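Local atomic coordinates of CDP-4-keto-6-deoxy-D-glucose-3-dehydrase (Yersinia pseudotuberculosis, PDB entry 3BB8), a protein that probably uses pyridoxal 5'-phosphate to remove the 3-hydroxyl group of CDP-4-keto-6-deoxy-D-glucose during lipopolysaccharide sugar biosynthesis. Residues Tyr424-Ser427 with Lys428-Phe432; Ile41-Lys44 with Glu45-Met49; Ser271-Phe274 with Gly275-His278. The protein carries 1 engineered substitution. All blocks are in the same frame, centred on the assembly; numbering follows the deposited sequence.

Overall arrangement
The three contacts are local and follow the chain in the order 2, 3, 1. Contact 1 (424-432) lies on helix 419-432, contact 2 (41-49) at the start of helix 43-55, and contact 3 (271-278) is a loop turn between helices 235-245 and 293-323. Contacts 1 and 3 lie on opposite sides of the chain's centre, their own centres about 69 Å apart; that of contact 2 is about 35 Å from the former and 45 Å from the latter. Contacts 2 and 3 both meet the second subunit. Contact 3 lies outside the cofactor site, with the Y276 side chain about 12 Å from a bound pyridoxal phosphate, whereas F432 of contact 1 lines the benzamidine pocket.

Contact 1 of 3, residues Tyr424-Ser427 with Lys428-Phe432; sequences YVVS and KFEEF
Y424 turns its CG away from its own backbone N (chi1 171°) while K428 bends at chi2 (-58°), and together these torsions bring K428 CG over one face of the tyrosine ring and K428 CE beside the hydroxyl. Both residues belong to helix 419-432, and the contact is the usual i to i+4 pairing along an alpha-helix. K428 CG stands 4.3 Å from the Y424 ring centroid, over the face but shifted toward the rim, which is a CH-pi contact. Further along, K428 CE comes to 3.2 Å from Y424 OH, whose polar partner is A369 O. Beyond the ring the lysine forms a salt bridge, NZ to E431 OE1 at 3.2 Å, meeting the carboxylate on its syn side but 32° out of its plane. One face of the helix is apolar: V425 CG1 and F429 CD1 run side by side at 4.0 Å, and both side chains pack on I411 of strand 408-411. V426, backed by L320 and A323 of helix 293-323, brings CG1 to 3.6 Å from E430 OE1, an oxygen hydrogen-bonded to S326 OG. Backbone bonds join each residue of 424-427 to its i+4 partner. Y424 O carries an additional load, accepting S427 OG at 2.8 Å as well as K428 N at 3.2 Å, and both donors approach from the same face of its carbonyl plane.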
ATOM      1  N   TYR A 424      35.004  -9.544  14.412  1.00 43.44           N
ATOM      2  CA  TYR A 424      35.664  -8.515  13.626  1.00 43.99           C
ATOM      3  C   TYR A 424      35.181  -7.134  14.053  1.00 45.65           C
ATOM      4  O   TYR A 424      35.977  -6.203  14.179  1.00 46.52           O
ATOM      5  CB  TYR A 424      35.385  -8.706  12.136  1.00 43.46           C
ATOM      6  CG  TYR A 424      35.863  -7.541  11.300  1.00 43.61           C
ATOM      7  CD1 TYR A 424      37.223  -7.340  11.060  1.00 43.84           C
ATOM      8  CD2 TYR A 424      34.962  -6.606  10.795  1.00 43.95           C
ATOM      9  CE1 TYR A 424      37.672  -6.234  10.339  1.00 43.73           C
ATOM     10  CE2 TYR A 424      35.400  -5.497  10.075  1.00 43.21           C
ATOM     11  CZ  TYR A 424      36.754  -5.319   9.851  1.00 43.75           C
ATOM     12  OH  TYR A 424      37.191  -4.232   9.139  1.00 45.76           O
ATOM     13  N   VAL A 425      33.873  -7.004  14.260  1.00 44.37           N
ATOM     14  CA  VAL A 425      33.298  -5.737  14.680  1.00 43.90           C
ATOM     15  C   VAL A 425      33.896  -5.331  16.021  1.00 44.11           C
ATOM     16  O   VAL A 425      34.322  -4.188  16.199  1.00 43.12           O
ATOM     17  CB  VAL A 425      31.755  -5.836  14.809  1.00 43.70           C
ATOM     18  CG1 VAL A 425      31.202  -4.653  15.590  1.00 38.48           C
ATOM     19  CG2 VAL A 425      31.134  -5.882  13.425  1.00 43.20           C
ATOM     20  N   VAL A 426      33.919  -6.271  16.958  1.00 44.11           N
ATOM     21  CA  VAL A 426      34.463  -6.020  18.285  1.00 45.17           C
ATOM     22  C   VAL A 426      35.914  -5.532  18.241  1.00 46.03           C
ATOM     23  O   VAL A 426      36.295  -4.646  19.003  1.00 46.78           O
ATOM     24  CB  VAL A 426      34.383  -7.293  19.173  1.00 44.16           C
ATOM     25  CG1 VAL A 426      35.252  -7.135  20.409  1.00 43.14           C
ATOM     26  CG2 VAL A 426      32.950  -7.531  19.604  1.00 42.60           C
ATOM     27  N   SER A 427      36.721  -6.099  17.352  1.00 46.03           N
ATOM     28  CA  SER A 427      38.117  -5.694  17.261  1.00 46.15           C
ATOM     29  C   SER A 427      38.202  -4.252  16.774  1.00 46.15           C
ATOM     30  O   SER A 427      39.125  -3.513  17.135  1.00 45.14           O
ATOM     31  CB  SER A 427      38.896  -6.624  16.318  1.00 45.78           C
ATOM     32  OG  SER A 427      38.636  -6.339  14.953  1.00 46.59           O
ATOM     33  N   LYS A 428      37.234  -3.848  15.956  1.00 44.39           N
ATOM     34  CA  LYS A 428      37.220  -2.487  15.444  1.00 43.39           C
ATOM     35  C   LYS A 428      36.841  -1.492  16.536  1.00 42.40           C
ATOM     36  O   LYS A 428      37.355  -0.377  16.568  1.00 42.20           O
ATOM     37  CB  LYS A 428      36.279  -2.378  14.247  1.00 42.86           C
ATOM     38  CG  LYS A 428      36.889  -2.930  12.970  1.00 44.42           C
ATOM     39  CD  LYS A 428      38.178  -2.197  12.664  1.00 46.65           C
ATOM     40  CE  LYS A 428      38.860  -2.713  11.414  1.00 50.36           C
ATOM     41  NZ  LYS A 428      40.133  -1.964  11.157  1.00 51.68           N
ATOM     42  N   PHE A 429      35.950  -1.891  17.436  1.00 41.57           N
ATOM     43  CA  PHE A 429      35.570  -1.002  18.522  1.00 42.04           C
ATOM     44  C   PHE A 429      36.783  -0.845  19.442  1.00 42.17           C
ATOM     45  O   PHE A 429      37.108   0.259  19.885  1.00 39.77           O
ATOM     46  CB  PHE A 429      34.392  -1.574  19.313  1.00 42.62           C
ATOM     47  CG  PHE A 429      33.051  -1.053  18.873  1.00 44.67           C
ATOM     48  CD1 PHE A 429      32.444  -1.533  17.716  1.00 44.26           C
ATOM     49  CD2 PHE A 429      32.391  -0.081  19.623  1.00 45.30           C
ATOM     50  CE1 PHE A 429      31.193  -1.057  17.312  1.00 45.88           C
ATOM     51  CE2 PHE A 429      31.141   0.404  19.226  1.00 46.58           C
ATOM     52  CZ  PHE A 429      30.542  -0.087  18.069  1.00 45.50           C
ATOM     53  N   GLU A 430      37.452  -1.962  19.716  1.00 41.66           N
ATOM     54  CA  GLU A 430      38.633  -1.953  20.568  1.00 42.09           C
ATOM     55  C   GLU A 430      39.745  -1.131  19.925  1.00 40.81           C
ATOM     56  O   GLU A 430      40.396  -0.345  20.594  1.00 40.22           O
ATOM     57  CB  GLU A 430      39.095  -3.384  20.839  1.00 41.44           C
ATOM     58  CG  GLU A 430      38.215  -4.086  21.860  1.00 42.75           C
ATOM     59  CD  GLU A 430      38.452  -5.581  21.927  1.00 42.92           C
ATOM     60  OE1 GLU A 430      37.842  -6.240  22.799  1.00 45.10           O
ATOM     61  OE2 GLU A 430      39.236  -6.098  21.108  1.00 46.03           O
ATOM     62  N   GLU A 431      39.937  -1.298  18.623  1.00 41.39           N
ATOM     63  CA  GLU A 431      40.952  -0.546  17.908  1.00 42.62           C
ATOM     64  C   GLU A 431      40.656   0.949  17.936  1.00 44.43           C
ATOM     65  O   GLU A 431      41.570   1.764  17.958  1.00 46.83           O
ATOM     66  CB  GLU A 431      41.018  -0.982  16.450  1.00 44.63           C
ATOM     67  CG  GLU A 431      42.057  -0.207  15.653  1.00 48.19           C
ATOM     68  CD  GLU A 431      42.016  -0.501  14.166  1.00 49.76           C
ATOM     69  OE1 GLU A 431      41.829  -1.678  13.797  1.00 51.32           O
ATOM     70  OE2 GLU A 431      42.189   0.449  13.368  1.00 51.35           O
ATOM     71  N   PHE A 432      39.376   1.307  17.929  1.00 43.94           N
ATOM     72  CA  PHE A 432      38.965   2.706  17.918  1.00 43.71           C
ATOM     73  C   PHE A 432      39.275   3.430  19.222  1.00 43.97           C
ATOM     74  O   PHE A 432      39.779   4.552  19.212  1.00 42.70           O
ATOM     75  CB  PHE A 432      37.457   2.805  17.632  1.00 44.12           C
ATOM     76  CG  PHE A 432      36.932   4.217  17.585  1.00 41.97           C
ATOM     77  CD1 PHE A 432      37.067   4.988  16.438  1.00 42.77           C
ATOM     78  CD2 PHE A 432      36.309   4.777  18.697  1.00 42.00           C
ATOM     79  CE1 PHE A 432      36.591   6.299  16.394  1.00 41.85           C
ATOM     80  CE2 PHE A 432      35.832   6.084  18.664  1.00 41.76           C
ATOM     81  CZ  PHE A 432      35.973   6.846  17.508  1.00 42.13           C
TER

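Contact 2 of 3, residues Ile41-Lys44 with Glu45-Met49; sequences IGTK and ELQLM
Q47 N donates to T43 O at 2.9 Å, the shortest backbone bond of sound length here, and the side chains of the same pair run side by side in the same direction. T43 CG2 lies 3.5 Å from Q47 CD, so the methyl rests against the glutamine amide, while Q47 NE2 has its polar partner elsewhere, at A11 O. Two further bonds mark the first turn of helix 43-55: L46 N to G42 O at 3.2 Å and L48 N to K44 O at 3.0 Å, both nearly straight, with N-H...O angles of 172° and 176°.

G42 is the N-cap, and E45, three residues on, folds back to it. A bend at chi2 (73°) curls the glutamate chain toward the helix start, so that the carboxylate turns back to the amide of the N-cap residue, OE1 facing G42 N. The modelled separation of the two atoms is too short to be trusted, and the details of this bond remain doubtful. OE1 also forms a salt bridge with R305 NH1, which would help to stabilise a negative charge on this buried carboxylate.

Ahead of the cap, I41 CB meets E45 CG at 3.8 Å, the two chains slanting across each other. I41 also meets L46 at about a right angle, CD1 to CD1 at 4.1 Å.

Around this helix start, helix 293-323 packs against K44 and E45 through A301, helix 6-15 lies on T43, L46 and Q47 through V14 and A15, and the second subunit approaches I41 with its G56 and both L46 and M49 with its S53.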
ATOM      1  N   ILE A  41      17.155 -15.323   2.826  1.00 45.98           N
ATOM      2  CA  ILE A  41      16.245 -16.155   2.055  1.00 48.57           C
ATOM      3  C   ILE A  41      17.003 -17.272   1.346  1.00 50.64           C
ATOM      4  O   ILE A  41      18.213 -17.181   1.138  1.00 51.19           O
ATOM      5  CB  ILE A  41      15.498 -15.335   0.980  1.00 46.81           C
ATOM      6  CG1 ILE A  41      16.493 -14.818  -0.066  1.00 45.26           C
ATOM      7  CG2 ILE A  41      14.749 -14.185   1.641  1.00 47.17           C
ATOM      8  CD1 ILE A  41      15.856 -14.201  -1.287  1.00 44.11           C
ATOM      9  N   GLY A  42      16.275 -18.314   0.963  1.00 51.93           N
ATOM     10  CA  GLY A  42      16.889 -19.434   0.285  1.00 52.48           C
ATOM     11  C   GLY A  42      15.965 -20.177  -0.657  1.00 53.68           C
ATOM     12  O   GLY A  42      14.975 -19.629  -1.156  1.00 54.42           O
ATOM     13  N   THR A  43      16.300 -21.443  -0.894  1.00 53.20           N
ATOM     14  CA  THR A  43      15.550 -22.318  -1.785  1.00 51.72           C
ATOM     15  C   THR A  43      14.040 -22.250  -1.603  1.00 50.29           C
ATOM     16  O   THR A  43      13.309 -22.009  -2.560  1.00 50.15           O
ATOM     17  CB  THR A  43      16.007 -23.774  -1.603  1.00 52.61           C
ATOM     18  OG1 THR A  43      17.418 -23.857  -1.841  1.00 53.34           O
ATOM     19  CG2 THR A  43      15.281 -24.687  -2.572  1.00 51.81           C
ATOM     20  N   LYS A  44      13.575 -22.455  -0.377  1.00 49.83           N
ATOM     21  CA  LYS A  44      12.149 -22.432  -0.101  1.00 51.13           C
ATOM     22  C   LYS A  44      11.473 -21.137  -0.568  1.00 51.60           C
ATOM     23  O   LYS A  44      10.445 -21.182  -1.249  1.00 51.88           O
ATOM     24  CB  LYS A  44      11.909 -22.633   1.392  1.00 53.29           C
ATOM     25  CG  LYS A  44      10.485 -23.020   1.742  1.00 56.30           C
ATOM     26  CD  LYS A  44      10.137 -24.407   1.208  1.00 59.83           C
ATOM     27  CE  LYS A  44       8.769 -24.872   1.701  1.00 60.21           C
ATOM     28  NZ  LYS A  44       8.532 -26.317   1.408  1.00 62.01           N
ATOM     29  N   GLU A  45      12.049 -19.989  -0.213  1.00 49.75           N
ATOM     30  CA  GLU A  45      11.471 -18.710  -0.605  1.00 48.16           C
ATOM     31  C   GLU A  45      11.329 -18.604  -2.112  1.00 48.33           C
ATOM     32  O   GLU A  45      10.245 -18.308  -2.612  1.00 47.39           O
ATOM     33  CB  GLU A  45      12.314 -17.528  -0.106  1.00 46.42           C
ATOM     34  CG  GLU A  45      12.286 -17.286   1.406  1.00 45.87           C
ATOM     35  CD  GLU A  45      13.068 -18.327   2.179  1.00 45.07           C
ATOM     36  OE1 GLU A  45      14.059 -18.841   1.625  1.00 47.43           O
ATOM     37  OE2 GLU A  45      12.711 -18.626   3.336  1.00 43.22           O
ATOM     38  N   LEU A  46      12.416 -18.844  -2.840  1.00 48.71           N
ATOM     39  CA  LEU A  46      12.360 -18.742  -4.293  1.00 49.27           C
ATOM     40  C   LEU A  46      11.405 -19.748  -4.909  1.00 49.46           C
ATOM     41  O   LEU A  46      10.750 -19.457  -5.910  1.00 49.45           O
ATOM     42  CB  LEU A  46      13.746 -18.916  -4.918  1.00 49.43           C
ATOM     43  CG  LEU A  46      14.693 -17.714  -4.815  1.00 50.81           C
ATOM     44  CD1 LEU A  46      15.262 -17.643  -3.409  1.00 50.09           C
ATOM     45  CD2 LEU A  46      15.814 -17.847  -5.840  1.00 48.51           C
ATOM     46  N   GLN A  47      11.319 -20.931  -4.312  1.00 50.27           N
ATOM     47  CA  GLN A  47      10.437 -21.958  -4.842  1.00 50.01           C
ATOM     48  C   GLN A  47       8.976 -21.524  -4.762  1.00 50.22           C
ATOM     49  O   GLN A  47       8.273 -21.497  -5.783  1.00 48.30           O
ATOM     50  CB  GLN A  47      10.646 -23.275  -4.098  1.00 51.37           C
ATOM     51  CG  GLN A  47      11.996 -23.922  -4.391  1.00 53.55           C
ATOM     52  CD  GLN A  47      12.122 -25.318  -3.810  1.00 53.19           C
ATOM     53  OE1 GLN A  47      11.910 -25.528  -2.614  1.00 52.87           O
ATOM     54  NE2 GLN A  47      12.475 -26.282  -4.658  1.00 53.74           N
ATOM     55  N   LEU A  48       8.525 -21.174  -3.559  1.00 48.51           N
ATOM     56  CA  LEU A  48       7.147 -20.741  -3.380  1.00 47.88           C
ATOM     57  C   LEU A  48       6.804 -19.548  -4.274  1.00 47.99           C
ATOM     58  O   LEU A  48       5.754 -19.540  -4.914  1.00 47.89           O
ATOM     59  CB  LEU A  48       6.866 -20.404  -1.913  1.00 44.58           C
ATOM     60  CG  LEU A  48       7.058 -21.557  -0.927  1.00 44.94           C
ATOM     61  CD1 LEU A  48       6.293 -21.267   0.359  1.00 43.45           C
ATOM     62  CD2 LEU A  48       6.549 -22.857  -1.540  1.00 46.23           C
ATOM     63  N   MET A  49       7.678 -18.548  -4.340  1.00 47.40           N
ATOM     64  CA  MET A  49       7.381 -17.402  -5.189  1.00 48.80           C
ATOM     65  C   MET A  49       7.150 -17.860  -6.625  1.00 48.18           C
ATOM     66  O   MET A  49       6.360 -17.262  -7.359  1.00 47.18           O
ATOM     67  CB  MET A  49       8.511 -16.373  -5.140  1.00 47.56           C
ATOM     68  CG  MET A  49       8.589 -15.641  -3.818  1.00 49.12           C
ATOM     69  SD  MET A  49       9.626 -14.188  -3.935  1.00 50.10           S
ATOM     70  CE  MET A  49      11.263 -14.957  -3.900  1.00 49.88           C
TER

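Contact 3 of 3, residues Ser271-Phe274 with Gly275-His278; sequences SLPF and GYDH
L272 and P273 pack against the ring of Y276, which is the dense side of this contact, whereas F274 and G275 at the bend are exposed. P273 CG comes to 3.6 Å from Y276 CD1, approaching the ring obliquely, and M405 of the second subunit packs on the same proline. On the other ortho carbon, Y276 CD2 lies 4.0 Å from L272 CD1, while L272 CD2 sits over one face of the ring. The tyrosine is placed for both by a first torsion of -156°, which sets its ring carbon CG opposite the backbone N and carries the ring back along the preceding residues. Y276 CB, at 3.4 Å from P273 O, adds to the close fit.

The backbone that brings these residues together is a type II beta turn from P273 to Y276, lying in the long loop between helices 235-245 and 293-323. Its closing bond runs from Y276 N to P273 O at 3.2 Å, somewhat bent and with the donor tilted 33° from the carbonyl plane. G275 occupies the third position with a positive phi of 81°, where a beta carbon would press against F274 O; this is the position that glycine commonly fills in type II turns.

At the outer end the F274 side chain leaves the backbone away from 275-278, yet its ring lies with one face over the next peptide nitrogen, with CG 3.2 Å from G275 N. The second subunit still reaches this exposed bend, its I360 packing on F274. The Y276 hydroxyl is hydrogen-bonded to the backbone oxygen of F377 of the second subunit, a residue whose position belongs to the pyridoxal phosphate pocket.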
ATOM      1  N   SER A 271     -28.677   5.929   1.376  1.00 56.82           N
ATOM      2  CA  SER A 271     -29.944   5.858   0.666  1.00 53.32           C
ATOM      3  C   SER A 271     -29.766   5.161  -0.676  1.00 53.18           C
ATOM      4  O   SER A 271     -30.213   5.657  -1.711  1.00 53.95           O
ATOM      5  CB  SER A 271     -30.495   7.265   0.455  1.00 50.82           C
ATOM      6  OG  SER A 271     -29.551   8.069  -0.217  1.00 47.82           O
ATOM      7  N   LEU A 272     -29.102   4.012  -0.652  1.00 51.92           N
ATOM      8  CA  LEU A 272     -28.875   3.240  -1.862  1.00 50.27           C
ATOM      9  C   LEU A 272     -30.138   2.469  -2.214  1.00 49.85           C
ATOM     10  O   LEU A 272     -30.889   2.053  -1.327  1.00 49.72           O
ATOM     11  CB  LEU A 272     -27.720   2.248  -1.667  1.00 47.79           C
ATOM     12  CG  LEU A 272     -26.295   2.790  -1.544  1.00 48.02           C
ATOM     13  CD1 LEU A 272     -25.333   1.633  -1.290  1.00 45.77           C
ATOM     14  CD2 LEU A 272     -25.914   3.548  -2.815  1.00 46.89           C
ATOM     15  N   PRO A 273     -30.387   2.261  -3.515  1.00 48.69           N
ATOM     16  CA  PRO A 273     -31.579   1.522  -3.937  1.00 47.88           C
ATOM     17  C   PRO A 273     -31.511   0.068  -3.485  1.00 46.66           C
ATOM     18  O   PRO A 273     -30.428  -0.489  -3.313  1.00 44.86           O
ATOM     19  CB  PRO A 273     -31.547   1.662  -5.461  1.00 48.65           C
ATOM     20  CG  PRO A 273     -30.079   1.721  -5.753  1.00 47.77           C
ATOM     21  CD  PRO A 273     -29.578   2.661  -4.678  1.00 47.42           C
ATOM     22  N   PHE A 274     -32.673  -0.537  -3.279  1.00 46.67           N
ATOM     23  CA  PHE A 274     -32.742  -1.927  -2.863  1.00 47.35           C
ATOM     24  C   PHE A 274     -32.034  -2.814  -3.885  1.00 48.02           C
ATOM     25  O   PHE A 274     -32.132  -2.584  -5.094  1.00 48.81           O
ATOM     26  CB  PHE A 274     -34.211  -2.348  -2.717  1.00 49.82           C
ATOM     27  CG  PHE A 274     -34.412  -3.832  -2.595  1.00 51.08           C
ATOM     28  CD1 PHE A 274     -34.531  -4.626  -3.731  1.00 51.73           C
ATOM     29  CD2 PHE A 274     -34.451  -4.439  -1.345  1.00 51.98           C
ATOM     30  CE1 PHE A 274     -34.683  -6.007  -3.622  1.00 52.79           C
ATOM     31  CE2 PHE A 274     -34.600  -5.818  -1.226  1.00 52.51           C
ATOM     32  CZ  PHE A 274     -34.715  -6.604  -2.368  1.00 53.34           C
ATOM     33  N   GLY A 275     -31.309  -3.818  -3.399  1.00 47.55           N
ATOM     34  CA  GLY A 275     -30.611  -4.724  -4.292  1.00 47.15           C
ATOM     35  C   GLY A 275     -29.278  -4.234  -4.838  1.00 47.96           C
ATOM     36  O   GLY A 275     -28.681  -4.898  -5.693  1.00 47.12           O
ATOM     37  N   TYR A 276     -28.807  -3.080  -4.369  1.00 46.26           N
ATOM     38  CA  TYR A 276     -27.526  -2.554  -4.836  1.00 45.35           C
ATOM     39  C   TYR A 276     -26.437  -3.536  -4.413  1.00 45.17           C
ATOM     40  O   TYR A 276     -26.414  -3.992  -3.276  1.00 45.01           O
ATOM     41  CB  TYR A 276     -27.237  -1.177  -4.225  1.00 43.79           C
ATOM     42  CG  TYR A 276     -26.293  -0.346  -5.055  1.00 41.21           C
ATOM     43  CD1 TYR A 276     -26.762   0.393  -6.139  1.00 39.06           C
ATOM     44  CD2 TYR A 276     -24.913  -0.335  -4.792  1.00 42.07           C
ATOM     45  CE1 TYR A 276     -25.894   1.121  -6.950  1.00 39.28           C
ATOM     46  CE2 TYR A 276     -24.030   0.391  -5.601  1.00 40.47           C
ATOM     47  CZ  TYR A 276     -24.531   1.117  -6.679  1.00 40.09           C
ATOM     48  OH  TYR A 276     -23.680   1.838  -7.486  1.00 38.56           O
ATOM     49  N   ASP A 277     -25.542  -3.856  -5.341  1.00 45.21           N
ATOM     50  CA  ASP A 277     -24.450  -4.796  -5.100  1.00 47.99           C
ATOM     51  C   ASP A 277     -23.721  -4.542  -3.777  1.00 47.32           C
ATOM     52  O   ASP A 277     -23.252  -3.432  -3.525  1.00 45.40           O
ATOM     53  CB  ASP A 277     -23.451  -4.711  -6.260  1.00 50.94           C
ATOM     54  CG  ASP A 277     -22.875  -6.059  -6.634  1.00 54.53           C
ATOM     55  OD1 ASP A 277     -22.133  -6.649  -5.818  1.00 56.87           O
ATOM     56  OD2 ASP A 277     -23.175  -6.534  -7.752  1.00 57.66           O
ATOM     57  N   HIS A 278     -23.629  -5.571  -2.938  1.00 48.93           N
ATOM     58  CA  HIS A 278     -22.941  -5.438  -1.652  1.00 50.95           C
ATOM     59  C   HIS A 278     -21.477  -5.107  -1.938  1.00 49.44           C
ATOM     60  O   HIS A 278     -20.862  -4.305  -1.237  1.00 49.19           O
ATOM     61  CB  HIS A 278     -23.018  -6.740  -0.842  1.00 53.72           C
ATOM     62  CG  HIS A 278     -22.728  -6.560   0.621  1.00 59.75           C
ATOM     63  ND1 HIS A 278     -22.162  -7.552   1.399  1.00 61.75           N
ATOM     64  CD2 HIS A 278     -22.964  -5.518   1.457  1.00 60.33           C
ATOM     65  CE1 HIS A 278     -22.064  -7.129   2.647  1.00 62.14           C
ATOM     66  NE2 HIS A 278     -22.544  -5.899   2.710  1.00 62.62           N
TER